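Thiazoline oxidase/subtilisin-like protease (Prochloron didemni, PDB 4H6X) is a maturation protease of the subtilisin family that probably cleaves patellamide precursor peptides and closes them into macrocycles by transamidation. Local coordinates at residues A[135-140]-A[160-165]; A[60-65]-A[153-158]; A[201-206]-A[279-284]; A[42-47]-A[54-59]. All coordinates share one frame; numbering follows the deposited sequence.

In the fold
Three contacts reach the seven-stranded parallel sheet of the subtilase fold. Contact 4 comes first along the chain, on edge strand 53-56, and contact 1 uses the neighbouring strand 133-138, their centres about 12 Å apart. Contacts 1 and 2 share helix 154-165, with centres about 9 Å apart and Gln139 touching both His62 and Asn155. Their segments alternate in sequence, so loop 60-65 and the later strand meet the same helix. Contact 3, on strand 201-205 and helix 273-293, opens last and sits deepest, about 22 Å from contact 2, centre to centre. Contacts 1, 3 and 4 join loops and helices to the sheet that supports a probable Asp39-His109-Ser274 triad, as in subtilases; contact 2 lies at the surface.

Contact 1: A[135-140]-A[160-165]; sequences INMPQD and IDLALE
Met137 makes this contact with Leu162 and Ala163 by its side chain alone, and no hydrogen bond joins the two segments. Along 135-140, the chain first runs as a strand inside the parallel sheet: Ile135 pairs its backbone with Ile35 and Ile37, and Asn136, on the far side from the helix, gives its OD1 to the hydroxyl of Thr114. Met137 then turns toward helix 154-165. Its chain leaves the strand stretched out, with CG anti to the backbone N (chi1 -172°), and bends at the thioether (chi3 -60°), which lays the terminal methyl against the helix surface. There Met137 CE lies 3.8 Å from Leu162 CG, while Met137 SD stands 4.1 Å from Leu162 CD2. Met137 CE also lies 3.5 Å from Ala163 N and 3.9 Å from Ala163 CB, so it is lodged between two successive helical residues. Strand 133-138, helix 154-165 and strand 170-173 form a beta-alpha-beta crossover that skips one strand of the sheet, 34-39. The helix packs over that intervening strand too, Ala163 resting on Val36. Gln139, further along, curls back: its NE2 donates to Met137 O at 2.9 Å, coming from above the carbonyl plane with an N-H...O angle of 142°. The other end of the amide, OE1, accepts from Asn155 ND2 near the start of the helix.

Contact 2: A[60-65]-A[153-158]; sequences YWHEPA and PLNLAR
Trp61 and Arg158 bring the two backbones nearest, their CA atoms 9.1 Å apart, where the irregular loop 60-65 passes the first turns of helix 154-165. This is the helix of a beta-alpha-beta crossover in the subtilase fold, and the loop, arriving from edge strand 53-56, packs against its flank at the protein surface. Trp61 makes the largest single contribution to the buried surface, followed by Arg158. Trp61 CG is held between the backbone N and the carbonyl carbon (chi1 63°), which swings the ring out toward the helix. Arg158 bends at chi3 and lays its guanidinium flat on the five-membered ring, planes 13° apart and centres 3.8 Å apart, a cation-pi stack. Beyond it, the far rim of the indole reaches the helix backbone, with Trp61 CH2 3.4 Å from Arg158 O. One acceptor serves two rings: Asn155 OD1 takes Trp61 NE1 at 2.8 Å, almost in line with its C=O bond, and His62 NE2 at 2.8 Å from the side, somewhat off the carbonyl plane. Both N-H groups point straight at the oxygen, with angles of 166°, and it lies in each ring's plane. These bonds, with that of ND2 to Gln139, probably hold the amide in its rotation. Water 1 bridges Tyr60 OH at 2.7 Å and Arg158 NH2 at 3.1 Å, lying in the guanidinium plane.

Contact 3: A[201-206]-A[279-284]; sequences LIVSPT and VMTGIS
Val203 and Thr281 form the closest approach here, a hydroxyl set against a branched carbon. Thr281 keeps OG1 beside its own backbone N and anti to the carbonyl carbon (chi1 -73°), so that the oxygen faces the strand and lies 3.2 Å from Val203 CB. The two methyls straddle it, Val203 CG1 at 3.3 Å and Val203 CG2 at 3.4 Å from Thr281 OG1. Two residues back along the strand, Leu201 sends one branch to the helix: Leu201 CD2 lies 3.7 Å from Ser284 CB. Ser284 OG, although next to this methyl, sits on the side of its own backbone N (chi1 -62°), which turns it back along the helix to donate to Met280 O at 2.8 Å. Ser284 N bonds the same oxygen from the opposite face of its plane, so a buried carbonyl is gripped twice within one turn. Changing Ser284 to an alanine would probably leave Met280 O with the backbone bond alone of these two and open a small gap beside Leu201. Helix 300-309 packs beside both partners, Val303 and Leu307 touching Ser284 and Ala300 touching Leu201. The contact seats helix 273-293 on an interior strand of the parallel sheet; the first turn of that helix carries Ser274, probably the nucleophile, as in subtilases.

Contact 4: A[42-47]-A[54-59]; sequences PDYTLS and VSKVFP
The ring of Tyr44 is sandwiched between two side chains of a single strand, Val54 and Lys56. Val54 CG2 lies over one face, 3.8 Å from the ring centroid, and Lys56 CE over the opposite face, 3.7 Å from that centroid. The lysine reaches across because its chain is fully extended beyond CG, sliding past the ring in the opposite direction. Its NZ ends 4.8 Å from the Tyr44 centroid, a cation-pi contact, and donates to Pro42 O at 2.9 Å, with a C=O...N angle of 169°. Water 2 accepts from Lys56 NZ at 3.0 Å and from Tyr44 N, and Asp41 supplies the salt bridge for the ammonium. At the other end of the ring, Tyr44 OH is hydrogen-bonded to Asn136 ND2 on the adjacent strand. A leucine in place of Tyr44 would probably leave Asn136 ND2 without this partner and strip the aliphatic chain of Lys56 and Val54 CG2 of the flat ring between them. Asp43 OD1 accepts from Thr45 N at 3.1 Å and from Thr45 OG1 at 2.6 Å. An Asx turn overlaps the type I turn 43-46 in the loop that follows the probable catalytic Asp39 and packs on the edge strand of the subtilase sheet.

Contact 1: A[135-140]-A[160-165]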
# COMPACT_ATOMS: atom_id res chain seq x y z
N ILE A 135 5.45 -7.86 -5.98
CA ILE A 135 5.00 -9.24 -5.79
C ILE A 135 3.79 -9.24 -4.87
O ILE A 135 3.88 -8.80 -3.71
CB ILE A 135 6.10 -10.15 -5.19
CG1 ILE A 135 7.30 -10.24 -6.15
CG2 ILE A 135 5.54 -11.54 -4.85
CD1 ILE A 135 8.55 -10.88 -5.55
N ASN A 136 2.65 -9.69 -5.39
CA ASN A 136 1.50 -9.95 -4.54
C ASN A 136 1.60 -11.35 -3.94
O ASN A 136 1.86 -12.33 -4.65
CB ASN A 136 0.20 -9.81 -5.35
CG ASN A 136 -0.21 -8.36 -5.54
OD1 ASN A 136 -0.77 -7.73 -4.63
ND2 ASN A 136 0.02 -7.83 -6.73
N MET A 137 1.40 -11.45 -2.63
CA MET A 137 1.34 -12.75 -1.96
C MET A 137 -0.07 -12.93 -1.38
O MET A 137 -0.32 -12.59 -0.21
CB MET A 137 2.41 -12.84 -0.86
CG MET A 137 2.54 -14.23 -0.24
SD MET A 137 3.61 -14.27 1.22
CE MET A 137 5.15 -13.70 0.51
N PRO A 138 -1.01 -13.44 -2.20
CA PRO A 138 -2.42 -13.44 -1.77
C PRO A 138 -2.68 -14.36 -0.59
O PRO A 138 -2.11 -15.45 -0.53
CB PRO A 138 -3.17 -13.96 -3.00
CG PRO A 138 -2.26 -13.65 -4.14
CD PRO A 138 -0.88 -13.89 -3.59
N GLN A 139 -3.57 -13.93 0.31
CA GLN A 139 -3.87 -14.63 1.55
C GLN A 139 -5.34 -15.11 1.62
O GLN A 139 -5.77 -15.64 2.66
CB GLN A 139 -3.60 -13.71 2.75
CG GLN A 139 -2.18 -13.14 2.82
CD GLN A 139 -1.13 -14.23 2.95
OE1 GLN A 139 -1.31 -15.20 3.69
NE2 GLN A 139 -0.04 -14.08 2.22
N ASP A 140 -6.12 -14.91 0.56
CA ASP A 140 -7.58 -15.08 0.71
C ASP A 140 -8.01 -16.54 0.91
O ASP A 140 -9.11 -16.81 1.45
CB ASP A 140 -8.35 -14.41 -0.44
CG ASP A 140 -8.09 -15.06 -1.77
OD1 ASP A 140 -6.90 -15.13 -2.18
OD2 ASP A 140 -9.09 -15.49 -2.42
N ILE A 160 5.80 -13.36 6.00
CA ILE A 160 6.92 -12.41 6.09
C ILE A 160 8.25 -13.12 5.78
O ILE A 160 9.04 -12.61 4.99
CB ILE A 160 6.91 -11.66 7.44
CG1 ILE A 160 5.77 -10.64 7.45
CG2 ILE A 160 8.25 -10.94 7.72
CD1 ILE A 160 5.40 -10.14 8.85
N ASP A 161 8.47 -14.32 6.37
CA ASP A 161 9.70 -15.08 6.09
C ASP A 161 9.79 -15.36 4.61
O ASP A 161 10.87 -15.26 4.04
CB ASP A 161 9.77 -16.43 6.84
CG ASP A 161 10.03 -16.27 8.32
OD1 ASP A 161 10.72 -15.29 8.69
OD2 ASP A 161 9.53 -17.10 9.11
N LEU A 162 8.66 -15.73 3.98
CA LEU A 162 8.66 -15.94 2.54
C LEU A 162 8.97 -14.64 1.76
O LEU A 162 9.76 -14.64 0.83
CB LEU A 162 7.33 -16.55 2.05
CG LEU A 162 7.25 -16.88 0.55
CD1 LEU A 162 8.41 -17.78 0.09
CD2 LEU A 162 5.91 -17.53 0.24
N ALA A 163 8.29 -13.55 2.13
CA ALA A 163 8.52 -12.25 1.50
C ALA A 163 10.00 -11.84 1.54
O ALA A 163 10.53 -11.33 0.55
CB ALA A 163 7.68 -11.18 2.17
N LEU A 164 10.66 -12.06 2.69
CA LEU A 164 12.09 -11.83 2.81
C LEU A 164 12.90 -12.64 1.79
O LEU A 164 13.75 -12.09 1.07
CB LEU A 164 12.58 -12.15 4.22
CG LEU A 164 12.21 -11.13 5.29
CD1 LEU A 164 12.60 -11.66 6.67
CD2 LEU A 164 12.84 -9.76 5.00
N GLU A 165 12.60 -13.93 1.70
CA GLU A 165 13.29 -14.80 0.75
C GLU A 165 13.04 -14.40 -0.70
O GLU A 165 13.88 -14.62 -1.58
CB GLU A 165 12.90 -16.27 1.00
CG GLU A 165 13.88 -17.25 0.40
CD GLU A 165 15.27 -17.08 1.00
OE1 GLU A 165 15.39 -16.59 2.13
OE2 GLU A 165 16.25 -17.44 0.32

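Contact 2: A[60-65]-A[153-158]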
# COMPACT_ATOMS: atom_id res chain seq x y z
N TYR A 60 2.72 -21.40 -0.41
CA TYR A 60 2.61 -22.80 -0.82
C TYR A 60 1.95 -23.69 0.25
O TYR A 60 1.52 -24.82 -0.04
CB TYR A 60 3.98 -23.33 -1.20
CG TYR A 60 5.03 -23.15 -0.11
CD1 TYR A 60 5.23 -24.14 0.84
CD2 TYR A 60 5.78 -21.98 -0.03
CE1 TYR A 60 6.17 -23.98 1.83
CE2 TYR A 60 6.73 -21.81 0.96
CZ TYR A 60 6.92 -22.82 1.89
OH TYR A 60 7.83 -22.66 2.88
N TRP A 61 1.88 -23.18 1.48
CA TRP A 61 1.24 -23.88 2.59
C TRP A 61 -0.28 -23.67 2.66
O TRP A 61 -0.95 -24.24 3.52
CB TRP A 61 1.91 -23.52 3.93
CG TRP A 61 1.82 -22.06 4.33
CD1 TRP A 61 0.87 -21.47 5.12
CD2 TRP A 61 2.75 -21.02 3.97
NE1 TRP A 61 1.14 -20.13 5.25
CE2 TRP A 61 2.28 -19.82 4.56
CE3 TRP A 61 3.93 -20.99 3.21
CZ2 TRP A 61 2.96 -18.59 4.40
CZ3 TRP A 61 4.61 -19.75 3.05
CH2 TRP A 61 4.11 -18.58 3.65
N HIS A 62 -0.84 -22.87 1.74
CA HIS A 62 -2.30 -22.70 1.64
C HIS A 62 -2.93 -23.71 0.68
O HIS A 62 -2.37 -23.99 -0.37
CB HIS A 62 -2.67 -21.29 1.15
CG HIS A 62 -2.33 -20.21 2.13
ND1 HIS A 62 -2.34 -18.88 1.78
CD2 HIS A 62 -1.97 -20.26 3.43
CE1 HIS A 62 -2.02 -18.15 2.84
NE2 HIS A 62 -1.79 -18.96 3.86
N GLU A 63 -4.09 -24.24 1.05
CA GLU A 63 -4.94 -24.96 0.09
C GLU A 63 -5.50 -23.92 -0.88
O GLU A 63 -6.00 -22.88 -0.44
CB GLU A 63 -6.07 -25.70 0.80
CG GLU A 63 -5.65 -26.95 1.57
CD GLU A 63 -5.14 -28.08 0.68
OE1 GLU A 63 -5.44 -28.11 -0.53
OE2 GLU A 63 -4.42 -28.96 1.21
N PRO A 64 -5.40 -24.16 -2.20
CA PRO A 64 -5.97 -23.18 -3.13
C PRO A 64 -7.49 -23.08 -2.99
O PRO A 64 -8.16 -24.08 -2.80
CB PRO A 64 -5.59 -23.75 -4.50
CG PRO A 64 -4.34 -24.54 -4.23
CD PRO A 64 -4.59 -25.18 -2.90
N ALA A 65 -8.02 -21.86 -3.02
CA ALA A 65 -9.46 -21.67 -2.92
C ALA A 65 -10.09 -21.60 -4.31
O ALA A 65 -9.39 -21.37 -5.30
CB ALA A 65 -9.79 -20.43 -2.11
N PRO A 153 -1.45 -14.80 13.08
CA PRO A 153 -0.12 -14.32 13.45
C PRO A 153 0.94 -15.30 12.98
O PRO A 153 1.96 -14.87 12.42
CB PRO A 153 -0.15 -14.28 14.99
CG PRO A 153 -1.57 -14.53 15.38
CD PRO A 153 -2.19 -15.31 14.25
N LEU A 154 0.69 -16.59 13.18
CA LEU A 154 1.54 -17.63 12.61
C LEU A 154 1.60 -17.54 11.08
O LEU A 154 2.68 -17.57 10.49
CB LEU A 154 1.08 -19.02 13.03
CG LEU A 154 1.66 -20.23 12.29
CD1 LEU A 154 3.18 -20.24 12.29
CD2 LEU A 154 1.11 -21.52 12.90
N ASN A 155 0.44 -17.43 10.45
CA ASN A 155 0.38 -17.32 9.00
C ASN A 155 1.07 -16.06 8.50
O ASN A 155 1.76 -16.09 7.48
CB ASN A 155 -1.06 -17.37 8.50
CG ASN A 155 -1.15 -17.37 6.99
OD1 ASN A 155 -0.64 -18.29 6.34
ND2 ASN A 155 -1.78 -16.35 6.43
N LEU A 156 0.89 -14.95 9.21
CA LEU A 156 1.54 -13.71 8.82
C LEU A 156 3.06 -13.83 8.97
O LEU A 156 3.81 -13.38 8.11
CB LEU A 156 0.96 -12.53 9.60
CG LEU A 156 1.48 -11.13 9.25
CD1 LEU A 156 1.48 -10.80 7.75
CD2 LEU A 156 0.65 -10.11 10.02
N ALA A 157 3.51 -14.45 10.06
CA ALA A 157 4.94 -14.70 10.27
C ALA A 157 5.53 -15.52 9.11
O ALA A 157 6.57 -15.18 8.57
CB ALA A 157 5.17 -15.42 11.59
N ARG A 158 4.85 -16.60 8.75
CA ARG A 158 5.27 -17.43 7.62
C ARG A 158 5.32 -16.62 6.31
O ARG A 158 6.24 -16.77 5.51
CB ARG A 158 4.35 -18.64 7.50
CG ARG A 158 4.40 -19.56 8.72
CD ARG A 158 3.49 -20.78 8.54
NE ARG A 158 4.05 -21.78 7.62
CZ ARG A 158 3.48 -22.96 7.35
NH1 ARG A 158 2.32 -23.30 7.91
NH2 ARG A 158 4.09 -23.81 6.52
O HOH W 1 6.86 -23.91 5.04

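Contact 3: A[201-206]-A[279-284]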
# COMPACT_ATOMS: atom_id res chain seq x y z
N LEU A 201 11.92 -2.75 5.06
CA LEU A 201 10.88 -1.92 5.68
C LEU A 201 9.52 -2.63 5.70
O LEU A 201 9.07 -3.14 4.67
CB LEU A 201 10.74 -0.59 4.89
CG LEU A 201 9.72 0.44 5.38
CD1 LEU A 201 10.06 0.96 6.79
CD2 LEU A 201 9.62 1.60 4.39
N ILE A 202 8.87 -2.62 6.86
CA ILE A 202 7.51 -3.09 7.04
C ILE A 202 6.59 -1.88 7.13
O ILE A 202 6.83 -0.97 7.93
CB ILE A 202 7.36 -3.91 8.35
CG1 ILE A 202 8.19 -5.19 8.31
CG2 ILE A 202 5.89 -4.21 8.65
CD1 ILE A 202 7.62 -6.28 7.43
N VAL A 203 5.56 -1.87 6.28
CA VAL A 203 4.53 -0.81 6.32
C VAL A 203 3.18 -1.44 6.64
O VAL A 203 2.78 -2.46 6.06
CB VAL A 203 4.44 -0.00 4.99
CG1 VAL A 203 3.45 1.16 5.13
CG2 VAL A 203 5.80 0.55 4.58
N SER A 204 2.49 -0.82 7.59
CA SER A 204 1.24 -1.33 8.08
C SER A 204 0.37 -0.14 8.50
O SER A 204 0.89 0.87 8.95
CB SER A 204 1.52 -2.29 9.24
OG SER A 204 0.36 -2.55 9.99
N PRO A 205 -0.96 -0.25 8.29
CA PRO A 205 -1.89 0.79 8.74
C PRO A 205 -2.09 0.70 10.24
O PRO A 205 -1.90 -0.36 10.81
CB PRO A 205 -3.19 0.43 8.02
CG PRO A 205 -3.11 -1.04 7.78
CD PRO A 205 -1.65 -1.34 7.57
N THR A 206 -2.48 1.79 10.88
CA THR A 206 -2.78 1.73 12.32
C THR A 206 -4.10 1.03 12.64
O THR A 206 -4.26 0.49 13.74
CB THR A 206 -2.76 3.12 12.98
OG1 THR A 206 -3.64 3.99 12.26
CG2 THR A 206 -1.35 3.69 12.99
N VAL A 279 -0.05 4.48 0.11
CA VAL A 279 0.53 5.75 -0.32
C VAL A 279 1.98 5.84 0.24
O VAL A 279 2.91 6.17 -0.49
CB VAL A 279 -0.34 6.97 0.10
CG1 VAL A 279 0.32 8.28 -0.29
CG2 VAL A 279 -1.73 6.90 -0.55
N MET A 280 2.16 5.50 1.52
CA MET A 280 3.47 5.57 2.18
C MET A 280 4.42 4.49 1.69
O MET A 280 5.63 4.71 1.60
CB MET A 280 3.32 5.50 3.71
CG MET A 280 2.69 6.75 4.31
SD MET A 280 3.58 8.27 3.88
CE MET A 280 2.59 8.83 2.51
N THR A 281 3.88 3.31 1.37
CA THR A 281 4.67 2.28 0.75
C THR A 281 5.21 2.77 -0.60
O THR A 281 6.39 2.58 -0.91
CB THR A 281 3.86 0.96 0.60
OG1 THR A 281 3.71 0.35 1.90
CG2 THR A 281 4.55 -0.01 -0.33
N GLY A 282 4.37 3.42 -1.39
CA GLY A 282 4.80 3.97 -2.68
C GLY A 282 5.86 5.06 -2.52
O GLY A 282 6.87 5.07 -3.23
N ILE A 283 5.63 5.97 -1.58
CA ILE A 283 6.58 7.07 -1.33
C ILE A 283 7.92 6.48 -0.90
O ILE A 283 8.97 6.84 -1.45
CB ILE A 283 6.02 8.10 -0.31
CG1 ILE A 283 4.81 8.82 -0.94
CG2 ILE A 283 7.10 9.09 0.12
CD1 ILE A 283 4.11 9.82 -0.05
N SER A 284 7.87 5.56 0.06
CA SER A 284 9.06 4.87 0.54
C SER A 284 9.82 4.19 -0.58
O SER A 284 11.04 4.26 -0.64
CB SER A 284 8.70 3.87 1.64
OG SER A 284 8.14 4.53 2.76

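Contact 4: A[42-47]-A[54-59]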
# COMPACT_ATOMS: atom_id res chain seq x y z
N PRO A 42 -5.33 -9.91 -6.12
CA PRO A 42 -5.72 -8.82 -7.02
C PRO A 42 -5.99 -9.31 -8.44
O PRO A 42 -5.59 -10.42 -8.82
CB PRO A 42 -4.47 -7.93 -7.02
CG PRO A 42 -3.36 -8.90 -6.91
CD PRO A 42 -3.87 -9.98 -5.97
N ASP A 43 -6.66 -8.47 -9.21
CA ASP A 43 -7.13 -8.84 -10.55
C ASP A 43 -6.16 -8.29 -11.58
O ASP A 43 -6.20 -7.11 -11.90
CB ASP A 43 -8.56 -8.31 -10.74
CG ASP A 43 -9.14 -8.62 -12.13
OD1 ASP A 43 -8.48 -9.26 -12.97
OD2 ASP A 43 -10.29 -8.19 -12.37
N TYR A 44 -5.28 -9.15 -12.08
CA TYR A 44 -4.24 -8.74 -13.04
C TYR A 44 -4.73 -8.53 -14.48
O TYR A 44 -3.92 -8.23 -15.35
CB TYR A 44 -3.11 -9.78 -13.06
CG TYR A 44 -2.10 -9.66 -11.96
CD1 TYR A 44 -2.28 -8.76 -10.89
CD2 TYR A 44 -0.96 -10.46 -11.95
CE1 TYR A 44 -1.34 -8.66 -9.88
CE2 TYR A 44 -0.03 -10.36 -10.94
CZ TYR A 44 -0.22 -9.46 -9.91
OH TYR A 44 0.71 -9.38 -8.89
N THR A 45 -6.03 -8.69 -14.73
CA THR A 45 -6.59 -8.35 -16.05
C THR A 45 -6.90 -6.85 -16.18
O THR A 45 -7.17 -6.38 -17.28
CB THR A 45 -7.87 -9.15 -16.40
OG1 THR A 45 -8.94 -8.80 -15.51
CG2 THR A 45 -7.62 -10.65 -16.34
N LEU A 46 -6.85 -6.10 -15.08
CA LEU A 46 -7.13 -4.66 -15.15
C LEU A 46 -6.02 -3.90 -15.86
O LEU A 46 -4.84 -4.18 -15.63
CB LEU A 46 -7.39 -4.08 -13.76
CG LEU A 46 -8.41 -4.83 -12.92
CD1 LEU A 46 -8.61 -4.17 -11.56
CD2 LEU A 46 -9.75 -4.96 -13.65
N SER A 47 -6.40 -2.95 -16.71
CA SER A 47 -5.43 -2.25 -17.56
C SER A 47 -4.41 -1.45 -16.77
O SER A 47 -3.29 -1.26 -17.23
CB SER A 47 -6.13 -1.35 -18.60
OG SER A 47 -6.96 -0.37 -17.98
N VAL A 54 4.36 -6.74 -12.13
CA VAL A 54 3.64 -7.45 -11.06
C VAL A 54 3.70 -8.96 -11.25
O VAL A 54 3.68 -9.45 -12.37
CB VAL A 54 2.16 -7.02 -10.96
CG1 VAL A 54 2.03 -5.61 -10.41
CG2 VAL A 54 1.42 -7.16 -12.29
N SER A 55 3.76 -9.70 -10.14
CA SER A 55 3.61 -11.16 -10.21
C SER A 55 3.06 -11.68 -8.88
O SER A 55 3.22 -11.01 -7.85
CB SER A 55 4.96 -11.83 -10.50
OG SER A 55 5.86 -11.55 -9.45
N LYS A 56 2.42 -12.84 -8.92
CA LYS A 56 1.87 -13.45 -7.71
C LYS A 56 2.71 -14.61 -7.22
O LYS A 56 3.11 -15.46 -8.01
CB LYS A 56 0.43 -13.95 -7.93
CG LYS A 56 -0.56 -12.87 -8.32
CD LYS A 56 -1.94 -13.45 -8.51
CE LYS A 56 -2.81 -12.51 -9.32
NZ LYS A 56 -4.24 -12.95 -9.35
N VAL A 57 2.95 -14.64 -5.91
CA VAL A 57 3.52 -15.80 -5.27
C VAL A 57 2.54 -16.21 -4.17
O VAL A 57 2.42 -15.53 -3.16
CB VAL A 57 4.94 -15.52 -4.70
CG1 VAL A 57 5.44 -16.70 -3.87
CG2 VAL A 57 5.92 -15.21 -5.83
N PHE A 58 1.81 -17.30 -4.41
CA PHE A 58 0.83 -17.82 -3.45
C PHE A 58 1.56 -18.61 -2.38
O PHE A 58 2.38 -19.45 -2.71
CB PHE A 58 -0.21 -18.73 -4.14
CG PHE A 58 -1.13 -17.99 -5.06
CD1 PHE A 58 -2.36 -17.52 -4.61
CD2 PHE A 58 -0.77 -17.75 -6.37
CE1 PHE A 58 -3.20 -16.83 -5.46
CE2 PHE A 58 -1.60 -17.06 -7.23
CZ PHE A 58 -2.82 -16.59 -6.77
N PRO A 59 1.24 -18.36 -1.10
CA PRO A 59 1.89 -19.13 -0.02
C PRO A 59 1.64 -20.62 -0.30
O PRO A 59 0.49 -21.04 -0.42
CB PRO A 59 1.13 -18.68 1.24
CG PRO A 59 0.59 -17.33 0.89
CD PRO A 59 0.25 -17.41 -0.57
O HOH W 2 -5.50 -11.97 -11.87